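PDB 2D69: ribulose bisphosphate carboxylase from Pyrococcus horikoshii, which probably catalyses the carboxylation of ribulose 1,5-bisphosphate with CO2 and water to two molecules of 3-phosphoglycerate, as part of archaeal AMP degradation. Local coordinates for residues Pro62-Tyr74 with Tyr82-Glu94. Numbering follows the deposited sequence.
Sequences PEMAKRSMAKVFY and YIAKIAYPLTLFE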
# COMPACT_ATOMS: atom_id res chain seq x y z
N PRO A 62 -32.75 15.32 -26.94
CA PRO A 62 -32.30 14.06 -26.35
C PRO A 62 -33.52 13.27 -25.86
O PRO A 62 -34.46 13.84 -25.26
CB PRO A 62 -31.43 14.49 -25.18
CG PRO A 62 -31.72 15.91 -24.95
CD PRO A 62 -32.35 16.48 -26.15
N GLU A 63 -33.49 11.97 -26.11
CA GLU A 63 -34.66 11.13 -25.95
C GLU A 63 -35.24 11.20 -24.55
O GLU A 63 -36.46 11.20 -24.40
CB GLU A 63 -34.29 9.70 -26.27
CG GLU A 63 -34.35 9.34 -27.73
CD GLU A 63 -34.50 7.82 -27.89
OE1 GLU A 63 -33.60 7.19 -28.48
OE2 GLU A 63 -35.50 7.23 -27.36
N MET A 64 -34.38 11.30 -23.53
CA MET A 64 -34.83 11.35 -22.16
C MET A 64 -35.32 12.71 -21.68
O MET A 64 -35.80 12.83 -20.55
CB MET A 64 -33.71 10.82 -21.21
CG MET A 64 -33.35 9.37 -21.47
SD MET A 64 -34.74 8.28 -21.18
CE MET A 64 -34.89 8.37 -19.40
N ALA A 65 -35.24 13.73 -22.51
CA ALA A 65 -35.67 15.09 -22.13
C ALA A 65 -37.16 15.14 -21.74
O ALA A 65 -37.52 15.68 -20.70
CB ALA A 65 -35.39 16.11 -23.25
N LYS A 66 -38.01 14.56 -22.58
CA LYS A 66 -39.46 14.58 -22.33
C LYS A 66 -39.81 13.79 -21.07
O LYS A 66 -40.61 14.26 -20.27
CB LYS A 66 -40.29 14.17 -23.56
CG LYS A 66 -39.94 12.78 -24.20
CD LYS A 66 -40.58 12.57 -25.62
CE LYS A 66 -39.53 12.00 -26.64
NZ LYS A 66 -38.41 12.96 -27.04
N ARG A 67 -39.09 12.69 -20.80
CA ARG A 67 -39.26 11.96 -19.55
C ARG A 67 -38.55 12.57 -18.35
O ARG A 67 -38.50 11.95 -17.31
CB ARG A 67 -38.79 10.50 -19.67
CG ARG A 67 -39.59 9.68 -20.66
CD ARG A 67 -38.86 8.42 -21.10
NE ARG A 67 -38.69 7.52 -19.97
CZ ARG A 67 -37.99 6.38 -20.02
NH1 ARG A 67 -37.39 6.02 -21.13
NH2 ARG A 67 -37.91 5.61 -18.98
N SER A 68 -37.95 13.74 -18.49
CA SER A 68 -37.27 14.35 -17.38
C SER A 68 -37.97 15.65 -16.91
O SER A 68 -37.43 16.33 -16.09
CB SER A 68 -35.80 14.63 -17.71
OG SER A 68 -35.06 13.46 -18.14
N MET A 69 -39.16 15.96 -17.42
CA MET A 69 -39.85 17.22 -17.08
C MET A 69 -40.53 17.18 -15.75
O MET A 69 -41.26 16.24 -15.49
CB MET A 69 -40.99 17.47 -18.04
CG MET A 69 -40.61 17.94 -19.39
SD MET A 69 -42.16 18.23 -20.32
CE MET A 69 -42.60 19.90 -19.86
N ALA A 70 -40.36 18.22 -14.94
CA ALA A 70 -41.10 18.35 -13.70
C ALA A 70 -42.48 18.91 -14.05
O ALA A 70 -42.67 19.49 -15.12
CB ALA A 70 -40.38 19.24 -12.73
N LYS A 71 -43.48 18.64 -13.22
CA LYS A 71 -44.84 19.11 -13.49
C LYS A 71 -45.45 19.76 -12.26
O LYS A 71 -45.49 19.14 -11.19
CB LYS A 71 -45.72 17.94 -13.94
CG LYS A 71 -45.59 17.60 -15.44
CD LYS A 71 -46.53 18.43 -16.37
CE LYS A 71 -46.15 18.31 -17.88
NZ LYS A 71 -44.61 18.32 -18.08
N VAL A 72 -45.96 20.98 -12.41
CA VAL A 72 -46.72 21.64 -11.35
C VAL A 72 -48.11 21.04 -11.34
O VAL A 72 -48.83 21.18 -12.31
CB VAL A 72 -46.85 23.17 -11.56
CG1 VAL A 72 -47.61 23.78 -10.37
CG2 VAL A 72 -45.49 23.82 -11.75
N PHE A 73 -48.48 20.37 -10.24
CA PHE A 73 -49.76 19.70 -10.16
C PHE A 73 -50.75 20.29 -9.13
O PHE A 73 -51.95 19.93 -9.12
CB PHE A 73 -49.53 18.21 -9.93
CG PHE A 73 -49.06 17.85 -8.55
CD1 PHE A 73 -49.98 17.59 -7.53
CD2 PHE A 73 -47.68 17.76 -8.26
CE1 PHE A 73 -49.55 17.25 -6.25
CE2 PHE A 73 -47.24 17.40 -6.98
CZ PHE A 73 -48.17 17.14 -5.97
N TYR A 74 -50.22 21.16 -8.27
CA TYR A 74 -51.00 21.88 -7.26
C TYR A 74 -50.57 23.34 -7.24
O TYR A 74 -49.38 23.64 -7.22
CB TYR A 74 -50.75 21.25 -5.90
CG TYR A 74 -51.35 21.97 -4.71
CD1 TYR A 74 -52.44 21.41 -4.02
CD2 TYR A 74 -50.82 23.16 -4.24
CE1 TYR A 74 -52.99 22.02 -2.90
CE2 TYR A 74 -51.35 23.78 -3.12
CZ TYR A 74 -52.44 23.20 -2.45
OH TYR A 74 -52.98 23.82 -1.35
N TYR A 82 -48.45 32.16 -2.91
CA TYR A 82 -48.94 30.94 -3.52
C TYR A 82 -48.10 29.75 -3.04
O TYR A 82 -46.90 29.90 -2.77
CB TYR A 82 -48.80 31.01 -5.05
CG TYR A 82 -49.65 32.11 -5.62
CD1 TYR A 82 -50.97 31.89 -5.96
CD2 TYR A 82 -49.13 33.39 -5.74
CE1 TYR A 82 -51.78 32.93 -6.46
CE2 TYR A 82 -49.93 34.46 -6.23
CZ TYR A 82 -51.24 34.22 -6.58
OH TYR A 82 -51.99 35.28 -7.06
N ILE A 83 -48.73 28.60 -2.89
CA ILE A 83 -47.98 27.36 -2.74
C ILE A 83 -48.12 26.59 -4.04
O ILE A 83 -49.22 26.60 -4.64
CB ILE A 83 -48.44 26.59 -1.51
CG1 ILE A 83 -47.86 27.27 -0.25
CG2 ILE A 83 -47.99 25.13 -1.56
CD1 ILE A 83 -48.33 26.66 1.13
N ALA A 84 -47.00 26.09 -4.57
CA ALA A 84 -47.00 25.07 -5.61
C ALA A 84 -46.40 23.77 -5.09
O ALA A 84 -45.47 23.81 -4.31
CB ALA A 84 -46.21 25.53 -6.80
N LYS A 85 -46.96 22.65 -5.52
CA LYS A 85 -46.34 21.36 -5.34
C LYS A 85 -45.97 20.90 -6.71
O LYS A 85 -46.75 21.02 -7.66
CB LYS A 85 -47.28 20.37 -4.68
CG LYS A 85 -47.96 20.88 -3.44
CD LYS A 85 -48.75 19.76 -2.75
CE LYS A 85 -49.64 20.29 -1.62
NZ LYS A 85 -50.68 19.30 -1.19
N ILE A 86 -44.77 20.38 -6.83
CA ILE A 86 -44.20 20.02 -8.13
C ILE A 86 -43.68 18.59 -8.05
O ILE A 86 -43.13 18.18 -7.02
CB ILE A 86 -43.06 20.99 -8.53
CG1 ILE A 86 -43.58 22.46 -8.54
CG2 ILE A 86 -42.53 20.60 -9.91
CD1 ILE A 86 -42.46 23.54 -8.84
N ALA A 87 -43.94 17.85 -9.12
CA ALA A 87 -43.58 16.45 -9.21
C ALA A 87 -42.42 16.23 -10.17
O ALA A 87 -42.43 16.77 -11.27
CB ALA A 87 -44.77 15.62 -9.65
N TYR A 88 -41.48 15.40 -9.74
CA TYR A 88 -40.19 15.13 -10.39
C TYR A 88 -39.98 13.65 -10.61
O TYR A 88 -39.94 12.88 -9.65
CB TYR A 88 -39.02 15.64 -9.50
CG TYR A 88 -39.04 17.15 -9.31
CD1 TYR A 88 -38.25 17.98 -10.08
CD2 TYR A 88 -39.87 17.74 -8.34
CE1 TYR A 88 -38.27 19.34 -9.90
CE2 TYR A 88 -39.87 19.08 -8.13
CZ TYR A 88 -39.08 19.89 -8.92
OH TYR A 88 -39.15 21.24 -8.72
N PRO A 89 -39.81 13.24 -11.87
CA PRO A 89 -39.40 11.88 -12.18
C PRO A 89 -37.96 11.62 -11.78
O PRO A 89 -37.10 12.53 -11.83
CB PRO A 89 -39.60 11.80 -13.70
CG PRO A 89 -39.36 13.14 -14.15
CD PRO A 89 -39.93 14.07 -13.08
N LEU A 90 -37.69 10.38 -11.34
CA LEU A 90 -36.38 10.03 -10.82
C LEU A 90 -35.29 9.97 -11.89
O LEU A 90 -34.13 9.90 -11.55
CB LEU A 90 -36.46 8.70 -10.12
CG LEU A 90 -37.43 8.70 -8.95
CD1 LEU A 90 -37.21 7.44 -8.19
CD2 LEU A 90 -37.20 9.87 -8.01
N THR A 91 -35.66 10.06 -13.15
CA THR A 91 -34.71 10.22 -14.22
C THR A 91 -33.90 11.54 -14.14
O THR A 91 -32.92 11.72 -14.89
CB THR A 91 -35.46 10.16 -15.58
OG1 THR A 91 -36.60 11.01 -15.50
CG2 THR A 91 -36.10 8.76 -15.81
N LEU A 92 -34.35 12.50 -13.34
CA LEU A 92 -33.68 13.78 -13.22
C LEU A 92 -32.60 13.71 -12.15
O LEU A 92 -31.83 14.65 -12.02
CB LEU A 92 -34.66 14.87 -12.80
CG LEU A 92 -35.52 15.55 -13.82
CD1 LEU A 92 -36.70 16.17 -13.05
CD2 LEU A 92 -34.71 16.60 -14.64
N PHE A 93 -32.53 12.59 -11.40
CA PHE A 93 -31.67 12.54 -10.22
C PHE A 93 -30.58 11.50 -10.23
O PHE A 93 -30.75 10.33 -10.72
CB PHE A 93 -32.54 12.35 -8.98
CG PHE A 93 -33.53 13.45 -8.79
CD1 PHE A 93 -33.16 14.79 -8.90
CD2 PHE A 93 -34.89 13.17 -8.70
CE1 PHE A 93 -34.08 15.79 -8.74
CE2 PHE A 93 -35.83 14.20 -8.60
CZ PHE A 93 -35.42 15.49 -8.63
N GLU A 94 -29.43 11.90 -9.70
CA GLU A 94 -28.38 10.94 -9.44
C GLU A 94 -28.65 10.39 -8.09
O GLU A 94 -28.51 11.09 -7.07
CB GLU A 94 -26.99 11.58 -9.51
CG GLU A 94 -25.86 10.61 -9.25
CD GLU A 94 -24.47 11.28 -9.24
OE1 GLU A 94 -24.30 12.50 -9.60
OE2 GLU A 94 -23.56 10.51 -8.91
O HOH W 1 -32.73 13.65 -16.53
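K85 runs its extended chain across one face of the Y74 ring: CE sits almost squarely over the middle, 3.8 Å from the centroid, and NZ, 4.2 Å from that centroid, adds a cation-pi contact. The Y74 ring reaches this lysine because chi1 (173°) turns CG away from the backbone N, while an edge carbon, CE2, meets I83 CG2. Cut back to alanine, this position would probably leave the K85 ammonium without its aromatic face and the lysine chain freer to swing. Nearer the backbone of K85, the F73 ring sets CZ 3.6 Å from K85 CB and turns its edge to the backbone N of A87. Both neighbours fit round one lysine because the strand bulges here: F73 N bonds to K85 O, and Y74 O accepts from K85 N. Beyond the bulge, K71 and A87 form a regular pair of hydrogen bonds, A87 N to K71 O being nearly straight at 172°. On the opposite face, beneath helix 39-49, V72 CG2 packs against I86 CG1. A70 sets CB over the face of the Y88 ring, whose OH bonds to S50. Past the strands, T91 OG1 donates to R67 O (2.8 Å), and S68 OG donates to M64 O. The whole is an antiparallel beta hairpin with a classic bulge, at the margin of the N-terminal-domain sheet of the RuBisCO large chain.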